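Local coordinates for protein putative monooxygenase (Fusobacterium nucleatum subsp. nucleatum, PDB 3MCS) that is a putative monooxygenase, probably of the antibiotic biosynthesis monooxygenase family, at residues Val138-Leu152 / Cys163-His177. Sequence-based numbering, arbitrary orientation.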
ATOM      1  N   VAL A 138      -5.190  -7.417 -11.696  1.00 43.70           N
ATOM      2  CA  VAL A 138      -5.491  -6.918 -10.369  1.00 43.60           C
ATOM      3  C   VAL A 138      -6.998  -6.985 -10.110  1.00 44.42           C
ATOM      4  O   VAL A 138      -7.390  -7.293  -8.989  1.00 44.96           O
ATOM      5  CB  VAL A 138      -4.967  -5.501 -10.158  1.00 43.83           C
ATOM      6  CG1 VAL A 138      -5.340  -5.000  -8.777  1.00 45.11           C
ATOM      7  CG2 VAL A 138      -3.476  -5.481 -10.328  1.00 42.40           C
ATOM      8  N   GLU A 139      -7.834  -6.720 -11.124  1.00 44.12           N
ATOM      9  CA  GLU A 139      -9.315  -6.855 -10.965  1.00 45.12           C
ATOM     10  C   GLU A 139      -9.767  -8.304 -10.769  1.00 44.98           C
ATOM     11  O   GLU A 139     -10.660  -8.567  -9.964  1.00 46.20           O
ATOM     12  CB  GLU A 139     -10.096  -6.246 -12.133  1.00 44.62           C
ATOM     13  CG  GLU A 139     -10.131  -4.744 -12.070  1.00 48.27           C
ATOM     14  CD  GLU A 139     -10.900  -4.101 -13.199  1.00 53.01           C
ATOM     15  OE1 GLU A 139     -11.366  -4.836 -14.103  1.00 58.49           O
ATOM     16  OE2 GLU A 139     -11.034  -2.846 -13.185  1.00 55.47           O
ATOM     17  N   THR A 140      -9.168  -9.225 -11.520  1.00 44.70           N
ATOM     18  CA  THR A 140      -9.445 -10.646 -11.361  1.00 44.45           C
ATOM     19  C   THR A 140      -9.115 -11.036  -9.918  1.00 44.84           C
ATOM     20  O   THR A 140      -9.905 -11.730  -9.258  1.00 44.49           O
ATOM     21  CB  THR A 140      -8.624 -11.524 -12.336  1.00 44.51           C
ATOM     22  OG1 THR A 140      -8.734 -11.014 -13.673  1.00 43.91           O
ATOM     23  CG2 THR A 140      -9.112 -12.980 -12.298  1.00 42.90           C
ATOM     24  N   THR A 141      -7.974 -10.549  -9.414  1.00 44.68           N
ATOM     25  CA  THR A 141      -7.550 -10.843  -8.035  1.00 44.01           C
ATOM     26  C   THR A 141      -8.577 -10.400  -7.002  1.00 43.54           C
ATOM     27  O   THR A 141      -8.899 -11.146  -6.093  1.00 42.10           O
ATOM     28  CB  THR A 141      -6.181 -10.194  -7.703  1.00 44.56           C
ATOM     29  OG1 THR A 141      -5.159 -10.815  -8.492  1.00 43.63           O
ATOM     30  CG2 THR A 141      -5.834 -10.375  -6.253  1.00 41.04           C
ATOM     31  N   PHE A 142      -9.123  -9.200  -7.156  1.00 44.99           N
ATOM     32  CA  PHE A 142     -10.062  -8.696  -6.161  1.00 45.37           C
ATOM     33  C   PHE A 142     -11.294  -9.570  -6.054  1.00 45.56           C
ATOM     34  O   PHE A 142     -11.837  -9.709  -4.960  1.00 46.21           O
ATOM     35  CB  PHE A 142     -10.487  -7.256  -6.436  1.00 46.12           C
ATOM     36  CG  PHE A 142     -11.262  -6.634  -5.296  1.00 45.29           C
ATOM     37  CD1 PHE A 142     -10.618  -6.309  -4.112  1.00 42.60           C
ATOM     38  CD2 PHE A 142     -12.626  -6.390  -5.397  1.00 44.68           C
ATOM     39  CE1 PHE A 142     -11.308  -5.735  -3.061  1.00 44.10           C
ATOM     40  CE2 PHE A 142     -13.324  -5.812  -4.343  1.00 43.69           C
ATOM     41  CZ  PHE A 142     -12.656  -5.475  -3.172  1.00 39.01           C
ATOM     42  N   ASN A 143     -11.725 -10.138  -7.181  1.00 44.96           N
ATOM     43  CA  ASN A 143     -12.879 -11.033  -7.200  1.00 46.01           C
ATOM     44  C   ASN A 143     -12.545 -12.433  -6.667  1.00 46.29           C
ATOM     45  O   ASN A 143     -13.436 -13.245  -6.431  1.00 46.88           O
ATOM     46  CB  ASN A 143     -13.484 -11.133  -8.617  1.00 47.35           C
ATOM     47  CG  ASN A 143     -14.057  -9.797  -9.129  1.00 46.73           C
ATOM     48  OD1 ASN A 143     -13.951  -8.738  -8.494  1.00 51.59           O
ATOM     49  ND2 ASN A 143     -14.664  -9.860 -10.291  1.00 50.08           N
ATOM     50  N   GLU A 144     -11.263 -12.716  -6.487  1.00 47.11           N
ATOM     51  CA  GLU A 144     -10.830 -13.981  -5.904  1.00 47.75           C
ATOM     52  C   GLU A 144     -11.310 -13.972  -4.447  1.00 47.62           C
ATOM     53  O   GLU A 144     -11.378 -12.918  -3.818  1.00 47.73           O
ATOM     54  CB  GLU A 144      -9.307 -14.099  -5.941  1.00 48.41           C
ATOM     55  CG  GLU A 144      -8.733 -15.485  -5.851  1.00 51.76           C
ATOM     56  CD  GLU A 144      -8.474 -16.080  -7.214  1.00 65.68           C
ATOM     57  OE1 GLU A 144      -9.341 -15.922  -8.110  1.00 72.00           O
ATOM     58  OE2 GLU A 144      -7.395 -16.701  -7.380  1.00 68.64           O
ATOM     59  N   GLU A 145     -11.642 -15.143  -3.918  1.00 47.81           N
ATOM     60  CA  GLU A 145     -12.113 -15.243  -2.544  1.00 47.09           C
ATOM     61  C   GLU A 145     -10.926 -15.108  -1.602  1.00 46.97           C
ATOM     62  O   GLU A 145      -9.911 -15.779  -1.792  1.00 47.50           O
ATOM     63  CB  GLU A 145     -12.845 -16.576  -2.330  1.00 47.30           C
ATOM     64  CG  GLU A 145     -13.276 -16.884  -0.879  1.00 48.62           C
ATOM     65  CD  GLU A 145     -14.112 -15.760  -0.216  1.00 55.40           C
ATOM     66  OE1 GLU A 145     -13.773 -14.531  -0.333  1.00 53.66           O
ATOM     67  OE2 GLU A 145     -15.083 -16.130   0.492  1.00 53.84           O
ATOM     68  N   GLY A 146     -11.052 -14.236  -0.600  1.00 45.91           N
ATOM     69  CA  GLY A 146      -9.975 -14.001   0.367  1.00 44.34           C
ATOM     70  C   GLY A 146      -9.228 -12.690   0.145  1.00 43.71           C
ATOM     71  O   GLY A 146      -8.514 -12.210   1.044  1.00 43.00           O
ATOM     72  N   THR A 147      -9.369 -12.100  -1.039  1.00 42.05           N
ATOM     73  CA  THR A 147      -8.727 -10.825  -1.298  1.00 42.37           C
ATOM     74  C   THR A 147      -9.502  -9.746  -0.561  1.00 42.87           C
ATOM     75  O   THR A 147     -10.704  -9.637  -0.738  1.00 43.49           O
ATOM     76  CB  THR A 147      -8.706 -10.488  -2.790  1.00 41.95           C
ATOM     77  OG1 THR A 147      -8.127 -11.571  -3.513  1.00 38.46           O
ATOM     78  CG2 THR A 147      -7.887  -9.230  -3.051  1.00 39.67           C
ATOM     79  N   LEU A 148      -8.834  -8.964   0.282  1.00 43.00           N
ATOM     80  CA  LEU A 148      -9.516  -7.886   1.009  1.00 42.67           C
ATOM     81  C   LEU A 148      -9.253  -6.504   0.382  1.00 41.87           C
ATOM     82  O   LEU A 148     -10.089  -5.607   0.489  1.00 37.80           O
ATOM     83  CB  LEU A 148      -9.130  -7.895   2.491  1.00 42.69           C
ATOM     84  CG  LEU A 148      -9.433  -9.166   3.296  1.00 42.48           C
ATOM     85  CD1 LEU A 148      -8.937  -9.056   4.749  1.00 41.42           C
ATOM     86  CD2 LEU A 148     -10.904  -9.452   3.271  1.00 47.38           C
ATOM     87  N   LEU A 149      -8.137  -6.347  -0.328  1.00 43.04           N
ATOM     88  CA  LEU A 149      -7.759  -5.026  -0.863  1.00 43.07           C
ATOM     89  C   LEU A 149      -6.722  -5.100  -1.976  1.00 42.06           C
ATOM     90  O   LEU A 149      -5.829  -5.917  -1.917  1.00 41.25           O
ATOM     91  CB  LEU A 149      -7.207  -4.166   0.304  1.00 40.89           C
ATOM     92  CG  LEU A 149      -6.653  -2.766   0.127  1.00 37.96           C
ATOM     93  CD1 LEU A 149      -6.562  -2.057   1.472  1.00 42.62           C
ATOM     94  CD2 LEU A 149      -5.301  -2.772  -0.539  1.00 40.23           C
ATOM     95  N   VAL A 150      -6.871  -4.256  -2.989  1.00 41.17           N
ATOM     96  CA  VAL A 150      -5.880  -4.125  -4.036  1.00 42.39           C
ATOM     97  C   VAL A 150      -5.796  -2.646  -4.417  1.00 43.30           C
ATOM     98  O   VAL A 150      -6.792  -2.072  -4.855  1.00 44.26           O
ATOM     99  CB  VAL A 150      -6.175  -4.994  -5.308  1.00 41.89           C
ATOM    100  CG1 VAL A 150      -6.151  -6.458  -4.966  1.00 40.82           C
ATOM    101  CG2 VAL A 150      -7.514  -4.622  -5.964  1.00 40.05           C
ATOM    102  N   TYR A 151      -4.648  -2.011  -4.180  1.00 42.45           N
ATOM    103  CA  TYR A 151      -4.434  -0.652  -4.652  1.00 43.44           C
ATOM    104  C   TYR A 151      -3.329  -0.712  -5.706  1.00 42.45           C
ATOM    105  O   TYR A 151      -2.216  -1.141  -5.406  1.00 41.62           O
ATOM    106  CB  TYR A 151      -4.034   0.338  -3.552  1.00 43.85           C
ATOM    107  CG  TYR A 151      -5.010   0.553  -2.405  1.00 44.60           C
ATOM    108  CD1 TYR A 151      -6.386   0.275  -2.521  1.00 45.63           C
ATOM    109  CD2 TYR A 151      -4.570   1.148  -1.228  1.00 42.21           C
ATOM    110  CE1 TYR A 151      -7.264   0.502  -1.464  1.00 39.10           C
ATOM    111  CE2 TYR A 151      -5.435   1.379  -0.173  1.00 42.18           C
ATOM    112  CZ  TYR A 151      -6.785   1.071  -0.291  1.00 42.34           C
ATOM    113  OH  TYR A 151      -7.640   1.323   0.770  1.00 35.43           O
ATOM    114  N   LEU A 152      -3.643  -0.285  -6.923  1.00 42.24           N
ATOM    115  CA  LEU A 152      -2.701  -0.316  -8.038  1.00 43.57           C
ATOM    116  C   LEU A 152      -2.554   1.067  -8.628  1.00 43.60           C
ATOM    117  O   LEU A 152      -3.551   1.710  -8.982  1.00 44.89           O
ATOM    118  CB  LEU A 152      -3.203  -1.253  -9.142  1.00 43.94           C
ATOM    119  CG  LEU A 152      -2.379  -1.322 -10.435  1.00 43.13           C
ATOM    120  CD1 LEU A 152      -1.005  -1.961 -10.204  1.00 41.21           C
ATOM    121  CD2 LEU A 152      -3.129  -2.087 -11.475  1.00 44.12           C
ATOM    122  N   CYS A 163       3.060   0.416  -8.640  1.00 42.80           N
ATOM    123  CA  CYS A 163       3.056   0.063  -7.218  1.00 42.97           C
ATOM    124  C   CYS A 163       1.787  -0.641  -6.864  1.00 43.62           C
ATOM    125  O   CYS A 163       0.703  -0.080  -7.065  1.00 41.93           O
ATOM    126  CB  CYS A 163       3.133   1.315  -6.352  1.00 43.30           C
ATOM    127  SG  CYS A 163       4.648   2.286  -6.587  1.00 46.61           S
ATOM    128  N   LEU A 164       1.916  -1.845  -6.293  1.00 44.25           N
ATOM    129  CA  LEU A 164       0.755  -2.666  -5.928  1.00 43.07           C
ATOM    130  C   LEU A 164       0.745  -3.054  -4.453  1.00 42.18           C
ATOM    131  O   LEU A 164       1.627  -3.768  -3.984  1.00 41.42           O
ATOM    132  CB  LEU A 164       0.727  -3.936  -6.771  1.00 41.11           C
ATOM    133  CG  LEU A 164      -0.490  -4.817  -6.521  1.00 46.49           C
ATOM    134  CD1 LEU A 164      -1.743  -4.031  -6.901  1.00 42.23           C
ATOM    135  CD2 LEU A 164      -0.428  -6.160  -7.288  1.00 44.54           C
ATOM    136  N   PHE A 165      -0.256  -2.570  -3.730  1.00 42.27           N
ATOM    137  CA  PHE A 165      -0.462  -2.927  -2.332  1.00 42.33           C
ATOM    138  C   PHE A 165      -1.677  -3.803  -2.277  1.00 42.09           C
ATOM    139  O   PHE A 165      -2.700  -3.460  -2.847  1.00 42.30           O
ATOM    140  CB  PHE A 165      -0.700  -1.708  -1.469  1.00 41.73           C
ATOM    141  CG  PHE A 165      -0.872  -2.028  -0.000  1.00 44.03           C
ATOM    142  CD1 PHE A 165       0.178  -2.587   0.727  1.00 44.45           C
ATOM    143  CD2 PHE A 165      -2.060  -1.737   0.663  1.00 44.42           C
ATOM    144  CE1 PHE A 165       0.046  -2.868   2.077  1.00 42.20           C
ATOM    145  CE2 PHE A 165      -2.203  -2.007   2.029  1.00 42.90           C
ATOM    146  CZ  PHE A 165      -1.150  -2.587   2.735  1.00 44.58           C
ATOM    147  N   GLU A 166      -1.573  -4.929  -1.593  1.00 43.00           N
ATOM    148  CA  GLU A 166      -2.683  -5.867  -1.519  1.00 43.44           C
ATOM    149  C   GLU A 166      -2.748  -6.570  -0.175  1.00 42.31           C
ATOM    150  O   GLU A 166      -1.735  -6.949   0.374  1.00 41.60           O
ATOM    151  CB  GLU A 166      -2.606  -6.868  -2.686  1.00 43.18           C
ATOM    152  CG  GLU A 166      -1.233  -7.474  -2.921  1.00 47.49           C
ATOM    153  CD  GLU A 166      -1.154  -8.334  -4.185  1.00 51.55           C
ATOM    154  OE1 GLU A 166      -2.204  -8.613  -4.825  1.00 50.62           O
ATOM    155  OE2 GLU A 166      -0.013  -8.734  -4.534  1.00 49.29           O
ATOM    156  N   VAL A 167      -3.962  -6.709   0.352  1.00 42.98           N
ATOM    157  CA  VAL A 167      -4.193  -7.359   1.627  1.00 43.29           C
ATOM    158  C   VAL A 167      -5.103  -8.568   1.405  1.00 44.69           C
ATOM    159  O   VAL A 167      -6.034  -8.476   0.633  1.00 47.47           O
ATOM    160  CB  VAL A 167      -4.803  -6.378   2.619  1.00 43.00           C
ATOM    161  CG1 VAL A 167      -5.056  -7.048   3.938  1.00 40.81           C
ATOM    162  CG2 VAL A 167      -3.869  -5.154   2.794  1.00 39.86           C
ATOM    163  N   TYR A 168      -4.792  -9.693   2.065  1.00 45.10           N
ATOM    164  CA  TYR A 168      -5.529 -10.957   1.970  1.00 43.82           C
ATOM    165  C   TYR A 168      -6.010 -11.415   3.350  1.00 43.87           C
ATOM    166  O   TYR A 168      -5.432 -11.034   4.378  1.00 42.41           O
ATOM    167  CB  TYR A 168      -4.651 -12.033   1.328  1.00 42.67           C
ATOM    168  CG  TYR A 168      -4.263 -11.729  -0.105  1.00 44.31           C
ATOM    169  CD1 TYR A 168      -3.195 -10.898  -0.391  1.00 42.43           C
ATOM    170  CD2 TYR A 168      -4.971 -12.266  -1.176  1.00 45.84           C
ATOM    171  CE1 TYR A 168      -2.849 -10.581  -1.684  1.00 39.07           C
ATOM    172  CE2 TYR A 168      -4.621 -11.962  -2.497  1.00 44.41           C
ATOM    173  CZ  TYR A 168      -3.556 -11.109  -2.740  1.00 43.58           C
ATOM    174  OH  TYR A 168      -3.182 -10.804  -4.043  1.00 43.64           O
ATOM    175  N   LYS A 169      -7.064 -12.231   3.389  1.00 44.52           N
ATOM    176  CA  LYS A 169      -7.628 -12.664   4.690  1.00 45.41           C
ATOM    177  C   LYS A 169      -6.640 -13.570   5.439  1.00 45.95           C
ATOM    178  O   LYS A 169      -6.571 -13.544   6.691  1.00 46.07           O
ATOM    179  CB  LYS A 169      -9.021 -13.331   4.555  1.00 44.58           C
ATOM    180  CG  LYS A 169      -9.033 -14.810   4.180  1.00 48.22           C
ATOM    181  CD  LYS A 169     -10.446 -15.393   3.987  1.00 50.45           C
ATOM    182  CE  LYS A 169     -10.335 -16.869   3.538  1.00 51.28           C
ATOM    183  NZ  LYS A 169     -11.592 -17.458   3.046  1.00 44.68           N
ATOM    184  N   ASP A 170      -5.885 -14.354   4.665  1.00 44.64           N
ATOM    185  CA  ASP A 170      -4.896 -15.274   5.205  1.00 42.95           C
ATOM    186  C   ASP A 170      -3.853 -15.632   4.157  1.00 43.49           C
ATOM    187  O   ASP A 170      -4.036 -15.424   2.950  1.00 42.67           O
ATOM    188  CB  ASP A 170      -5.560 -16.528   5.797  1.00 42.42           C
ATOM    189  CG  ASP A 170      -6.408 -17.283   4.802  1.00 44.08           C
ATOM    190  OD1 ASP A 170      -6.164 -17.169   3.580  1.00 44.57           O
ATOM    191  OD2 ASP A 170      -7.314 -18.015   5.242  1.00 47.89           O
ATOM    192  N   ILE A 171      -2.749 -16.177   4.642  1.00 44.18           N
ATOM    193  CA  ILE A 171      -1.604 -16.497   3.812  1.00 43.63           C
ATOM    194  C   ILE A 171      -1.927 -17.490   2.703  1.00 42.64           C
ATOM    195  O   ILE A 171      -1.378 -17.390   1.606  1.00 42.56           O
ATOM    196  CB  ILE A 171      -0.440 -16.973   4.701  1.00 44.69           C
ATOM    197  CG1 ILE A 171       0.873 -17.015   3.903  1.00 46.25           C
ATOM    198  CG2 ILE A 171      -0.800 -18.313   5.377  1.00 48.19           C
ATOM    199  CD1 ILE A 171       2.114 -17.062   4.809  1.00 46.38           C
ATOM    200  N   ASP A 172      -2.852 -18.406   2.956  1.00 42.73           N
ATOM    201  CA  ASP A 172      -3.238 -19.367   1.930  1.00 44.27           C
ATOM    202  C   ASP A 172      -3.892 -18.648   0.746  1.00 43.89           C
ATOM    203  O   ASP A 172      -3.617 -18.970  -0.406  1.00 42.68           O
ATOM    204  CB  ASP A 172      -4.178 -20.457   2.477  1.00 45.66           C
ATOM    205  CG  ASP A 172      -3.606 -21.156   3.701  1.00 50.08           C
ATOM    206  OD1 ASP A 172      -3.668 -20.569   4.824  1.00 51.53           O
ATOM    207  OD2 ASP A 172      -3.098 -22.291   3.531  1.00 43.81           O
ATOM    208  N   SER A 173      -4.741 -17.667   1.034  1.00 44.26           N
ATOM    209  CA  SER A 173      -5.432 -16.926  -0.019  1.00 45.15           C
ATOM    210  C   SER A 173      -4.437 -16.304  -0.993  1.00 44.54           C
ATOM    211  O   SER A 173      -4.621 -16.349  -2.204  1.00 44.42           O
ATOM    212  CB  SER A 173      -6.327 -15.839   0.588  1.00 46.40           C
ATOM    213  OG  SER A 173      -7.360 -16.391   1.390  1.00 48.57           O
ATOM    214  N   TYR A 174      -3.376 -15.729  -0.446  1.00 44.69           N
ATOM    215  CA  TYR A 174      -2.321 -15.117  -1.241  1.00 43.69           C
ATOM    216  C   TYR A 174      -1.555 -16.145  -2.072  1.00 44.55           C
ATOM    217  O   TYR A 174      -1.275 -15.915  -3.244  1.00 44.11           O
ATOM    218  CB  TYR A 174      -1.356 -14.357  -0.335  1.00 43.63           C
ATOM    219  CG  TYR A 174      -0.082 -13.956  -1.021  1.00 41.70           C
ATOM    220  CD1 TYR A 174      -0.067 -12.943  -1.955  1.00 43.34           C
ATOM    221  CD2 TYR A 174       1.106 -14.600  -0.742  1.00 44.88           C
ATOM    222  CE1 TYR A 174       1.099 -12.578  -2.596  1.00 47.43           C
ATOM    223  CE2 TYR A 174       2.276 -14.246  -1.380  1.00 47.57           C
ATOM    224  CZ  TYR A 174       2.264 -13.239  -2.303  1.00 47.17           C
ATOM    225  OH  TYR A 174       3.427 -12.897  -2.930  1.00 55.65           O
ATOM    226  N   LEU A 175      -1.208 -17.278  -1.475  1.00 44.80           N
ATOM    227  CA  LEU A 175      -0.494 -18.305  -2.226  1.00 45.04           C
ATOM    228  C   LEU A 175      -1.340 -18.933  -3.337  1.00 45.25           C
ATOM    229  O   LEU A 175      -0.820 -19.268  -4.406  1.00 45.75           O
ATOM    230  CB  LEU A 175       0.013 -19.388  -1.289  1.00 44.74           C
ATOM    231  CG  LEU A 175       1.077 -18.953  -0.281  1.00 43.35           C
ATOM    232  CD1 LEU A 175       1.443 -20.147   0.624  1.00 47.84           C
ATOM    233  CD2 LEU A 175       2.297 -18.411  -0.966  1.00 41.88           C
ATOM    234  N   ASN A 176      -2.634 -19.102  -3.075  1.00 45.54           N
ATOM    235  CA  ASN A 176      -3.549 -19.662  -4.066  1.00 45.18           C
ATOM    236  C   ASN A 176      -3.691 -18.677  -5.199  1.00 44.68           C
ATOM    237  O   ASN A 176      -3.849 -19.051  -6.347  1.00 44.15           O
ATOM    238  CB  ASN A 176      -4.904 -20.018  -3.440  1.00 45.03           C
ATOM    239  CG  ASN A 176      -4.811 -21.230  -2.504  1.00 47.57           C
ATOM    240  OD1 ASN A 176      -3.868 -22.030  -2.595  1.00 46.94           O
ATOM    241  ND2 ASN A 176      -5.792 -21.374  -1.610  1.00 46.37           N
ATOM    242  N   HIS A 177      -3.589 -17.401  -4.859  1.00 44.95           N
ATOM    243  CA  HIS A 177      -3.635 -16.351  -5.852  1.00 45.98           C
ATOM    244  C   HIS A 177      -2.452 -16.450  -6.812  1.00 46.13           C
ATOM    245  O   HIS A 177      -2.647 -16.460  -8.028  1.00 47.73           O
ATOM    246  CB  HIS A 177      -3.737 -14.987  -5.161  1.00 46.55           C
ATOM    247  CG  HIS A 177      -3.052 -13.868  -5.881  1.00 48.67           C
ATOM    248  ND1 HIS A 177      -3.473 -13.390  -7.106  1.00 48.54           N
ATOM    249  CD2 HIS A 177      -2.005 -13.090  -5.511  1.00 46.80           C
ATOM    250  CE1 HIS A 177      -2.685 -12.394  -7.475  1.00 46.83           C
ATOM    251  NE2 HIS A 177      -1.785 -12.194  -6.530  1.00 44.00           N
TER
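Tyr151 and Phe165 pair through both backbone N-H groups: Tyr151 N gives a nearly straight bond to Phe165 O (2.8 Å, 174°), and Phe165 N returns one to Tyr151 O. Beside them Leu149 CD2, carried there with CG anti to the backbone N (chi1 177°), lies over the centre of the Tyr151 ring, 3.7 Å above its plane, and also touches Phe165 CD2 at 3.6 Å. The register then slips by one residue: Leu148 N and Leu149 N both reach Val167 O, from the same face of its carbonyl plane, which defines a classic beta bulge. Segments 147-152 and 163-168 belong to the antiparallel hairpin of strands 147-155 and 161-168, their short axes 176° apart; both lie in the second of two family regions, consistent with two ferredoxin-like units joined in one chain as a dimeric alpha-beta barrel. On the face carrying Thr147, Glu166 and Tyr168, helix 138-143 brings Thr141 CG2 over one face of the His177 ring, a CH-pi contact 4.2 Å from its centroid, and to Tyr168 OH at 3.5 Å. That hydroxyl donates to Glu166 OE1 from above the carboxylate plane. Further out, Thr147 OG1 donates to Thr141 O, tying strand 147-152 back to helix 138-143, while His177 ND1 is hydrogen-bonded to Tyr182 OH.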